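Local coordinates for protein probable acrylyl-CoA reductase AcuI (Escherichia coli, PDB 1O89) that probably catalyses the NADPH-dependent reduction of acrylyl-CoA to propanoyl-CoA, working as a homodimer of the zinc-containing alcohol dehydrogenase family, at residues A[183-191]-A[302-311]. Sequence-based numbering, arbitrary orientation.
Sequences TAVALLHKL and RLVADLPESF
Lys190 reaches across to Asp306 at the C-terminal end of helix 293-306. A chi1 of -175° sends CG away from the backbone N and, with a bend at chi2, its methylenes pass the Asp306 carbonyl oxygen and bring NZ to 2.9 Å from Asp306 OD1, a salt bridge on the anti side of that oxygen; NZ also makes a weak bond to Ala305 O. The other carboxylate oxygen, OD2, is gripped side-on by Arg302, whose NE lies 3.1 Å and NH2 3.0 Å from it, OD2 staying in the guanidinium plane. Arg302 NH1 pairs in turn with Glu160 of helix 139-161. Leu191 CD2 packs 3.7 Å from Asp306 OD2, the two side chains crossing at about a right angle. Replacing Asp306 by alanine is likely to leave Lys190 without its charge partner and the Arg302 guanidinium less firmly held, chiefly through Glu160, NE and NH2 having lost their shared acceptor. Beside the salt-bridge network, Leu187 CD2 presses against Leu307 CD1 at 3.4 Å, a tight fit. That same Leu307 methyl sits over the centre of the Phe311 ring, while Thr183 OG1, hydrogen-bonded to Gly179 O, approaches the ring obliquely. The contact thus joins the end of helix 293-306 to helix 179-190, which begins at cofactor-binding Gly179 and follows the first strand of the Rossmann-type NADP(+)-binding domain.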
# COMPACT_ATOMS: atom_id res chain seq x y z
N THR A 183 7.40 -8.24 -19.32
CA THR A 183 8.69 -7.72 -18.91
C THR A 183 8.89 -7.99 -17.42
O THR A 183 10.00 -8.30 -16.99
CB THR A 183 8.76 -6.20 -19.17
OG1 THR A 183 8.40 -5.93 -20.52
CG2 THR A 183 10.21 -5.67 -19.02
N ALA A 184 7.84 -7.86 -16.63
CA ALA A 184 7.95 -8.13 -15.19
C ALA A 184 8.34 -9.59 -14.96
O ALA A 184 9.14 -9.87 -14.08
CB ALA A 184 6.67 -7.80 -14.47
N VAL A 185 7.81 -10.51 -15.77
CA VAL A 185 8.13 -11.92 -15.62
C VAL A 185 9.63 -12.14 -15.83
O VAL A 185 10.27 -12.81 -15.02
CB VAL A 185 7.32 -12.81 -16.58
CG1 VAL A 185 7.89 -14.25 -16.61
CG2 VAL A 185 5.85 -12.84 -16.19
N ALA A 186 10.18 -11.58 -16.91
CA ALA A 186 11.61 -11.69 -17.21
C ALA A 186 12.49 -10.99 -16.16
O ALA A 186 13.48 -11.55 -15.73
CB ALA A 186 11.91 -11.15 -18.62
N LEU A 187 12.12 -9.80 -15.72
CA LEU A 187 12.90 -9.11 -14.69
C LEU A 187 12.96 -9.92 -13.41
O LEU A 187 14.04 -10.13 -12.87
CB LEU A 187 12.31 -7.73 -14.38
CG LEU A 187 12.59 -6.68 -15.47
CD1 LEU A 187 11.72 -5.46 -15.22
CD2 LEU A 187 14.08 -6.32 -15.50
N LEU A 188 11.80 -10.38 -12.94
CA LEU A 188 11.71 -11.17 -11.70
C LEU A 188 12.47 -12.48 -11.80
O LEU A 188 13.21 -12.86 -10.91
CB LEU A 188 10.24 -11.46 -11.37
CG LEU A 188 9.39 -10.28 -10.92
CD1 LEU A 188 7.94 -10.69 -10.85
CD2 LEU A 188 9.85 -9.77 -9.56
N HIS A 189 12.27 -13.20 -12.90
CA HIS A 189 13.00 -14.43 -13.17
C HIS A 189 14.51 -14.23 -13.19
O HIS A 189 15.25 -15.01 -12.63
CB HIS A 189 12.57 -15.01 -14.51
CG HIS A 189 13.34 -16.24 -14.90
ND1 HIS A 189 14.35 -16.22 -15.83
CD2 HIS A 189 13.27 -17.51 -14.44
CE1 HIS A 189 14.85 -17.43 -15.96
NE2 HIS A 189 14.22 -18.23 -15.12
N LYS A 190 14.98 -13.18 -13.85
CA LYS A 190 16.40 -12.85 -13.85
C LYS A 190 16.89 -12.62 -12.42
O LYS A 190 17.98 -13.05 -12.06
CB LYS A 190 16.68 -11.62 -14.71
CG LYS A 190 18.18 -11.31 -14.86
CD LYS A 190 18.66 -10.32 -13.77
CE LYS A 190 20.16 -10.05 -13.84
NZ LYS A 190 20.59 -9.08 -12.79
N LEU A 191 16.09 -11.92 -11.62
CA LEU A 191 16.48 -11.57 -10.25
C LEU A 191 16.36 -12.72 -9.25
O LEU A 191 16.70 -12.56 -8.09
CB LEU A 191 15.68 -10.35 -9.77
CG LEU A 191 16.07 -9.05 -10.49
CD1 LEU A 191 14.98 -8.01 -10.36
CD2 LEU A 191 17.40 -8.50 -9.99
N ARG A 302 18.49 0.25 -13.78
CA ARG A 302 18.12 -1.09 -13.34
C ARG A 302 17.70 -1.99 -14.51
O ARG A 302 18.03 -3.18 -14.53
CB ARG A 302 17.01 -1.02 -12.29
CG ARG A 302 17.49 -0.60 -10.88
CD ARG A 302 18.46 -1.58 -10.25
NE ARG A 302 17.86 -2.90 -10.15
CZ ARG A 302 17.07 -3.31 -9.16
NH1 ARG A 302 16.79 -2.52 -8.12
NH2 ARG A 302 16.57 -4.54 -9.20
N LEU A 303 16.99 -1.42 -15.49
CA LEU A 303 16.58 -2.17 -16.68
C LEU A 303 17.77 -2.66 -17.49
O LEU A 303 17.74 -3.74 -18.06
CB LEU A 303 15.69 -1.31 -17.57
CG LEU A 303 14.26 -1.20 -17.07
CD1 LEU A 303 13.61 0.08 -17.57
CD2 LEU A 303 13.49 -2.42 -17.51
N VAL A 304 18.83 -1.86 -17.55
CA VAL A 304 20.02 -2.25 -18.28
C VAL A 304 20.72 -3.43 -17.59
O VAL A 304 21.16 -4.35 -18.25
CB VAL A 304 20.99 -1.09 -18.43
CG1 VAL A 304 22.31 -1.57 -19.01
CG2 VAL A 304 20.39 -0.03 -19.31
N ALA A 305 20.80 -3.38 -16.26
CA ALA A 305 21.46 -4.43 -15.50
C ALA A 305 20.66 -5.73 -15.40
O ALA A 305 21.25 -6.80 -15.29
CB ALA A 305 21.81 -3.92 -14.10
N ASP A 306 19.32 -5.66 -15.46
CA ASP A 306 18.48 -6.82 -15.15
C ASP A 306 17.66 -7.41 -16.29
O ASP A 306 17.06 -8.47 -16.12
CB ASP A 306 17.51 -6.47 -14.03
CG ASP A 306 18.20 -6.09 -12.76
OD1 ASP A 306 19.37 -6.49 -12.53
OD2 ASP A 306 17.63 -5.37 -11.93
N LEU A 307 17.60 -6.72 -17.42
CA LEU A 307 16.87 -7.25 -18.56
C LEU A 307 17.82 -8.21 -19.26
O LEU A 307 18.95 -7.81 -19.55
CB LEU A 307 16.45 -6.13 -19.51
CG LEU A 307 14.99 -6.03 -19.97
CD1 LEU A 307 14.01 -6.24 -18.86
CD2 LEU A 307 14.78 -4.68 -20.65
N PRO A 308 17.42 -9.46 -19.50
CA PRO A 308 18.30 -10.40 -20.22
C PRO A 308 18.53 -9.95 -21.67
O PRO A 308 17.75 -9.17 -22.20
CB PRO A 308 17.54 -11.74 -20.19
CG PRO A 308 16.25 -11.51 -19.46
CD PRO A 308 16.12 -10.06 -19.16
N GLU A 309 19.59 -10.46 -22.29
CA GLU A 309 19.87 -10.14 -23.70
C GLU A 309 18.78 -10.68 -24.63
O GLU A 309 18.42 -10.02 -25.62
CB GLU A 309 21.25 -10.65 -24.14
CG GLU A 309 22.43 -9.87 -23.55
CD GLU A 309 22.26 -8.36 -23.65
OE1 GLU A 309 22.65 -7.78 -24.69
OE2 GLU A 309 21.75 -7.74 -22.68
N SER A 310 18.24 -11.85 -24.31
CA SER A 310 17.17 -12.47 -25.10
C SER A 310 15.90 -11.61 -25.18
O SER A 310 15.07 -11.80 -26.08
CB SER A 310 16.81 -13.85 -24.53
OG SER A 310 16.43 -13.75 -23.16
N PHE A 311 15.76 -10.67 -24.25
CA PHE A 311 14.64 -9.75 -24.26
C PHE A 311 14.72 -8.74 -25.43
O PHE A 311 13.69 -8.37 -25.99
CB PHE A 311 14.58 -9.01 -22.92
CG PHE A 311 13.48 -8.01 -22.85
CD1 PHE A 311 12.19 -8.40 -22.54
CD2 PHE A 311 13.74 -6.67 -23.11
CE1 PHE A 311 11.16 -7.46 -22.47
CE2 PHE A 311 12.73 -5.73 -23.04
CZ PHE A 311 11.44 -6.12 -22.73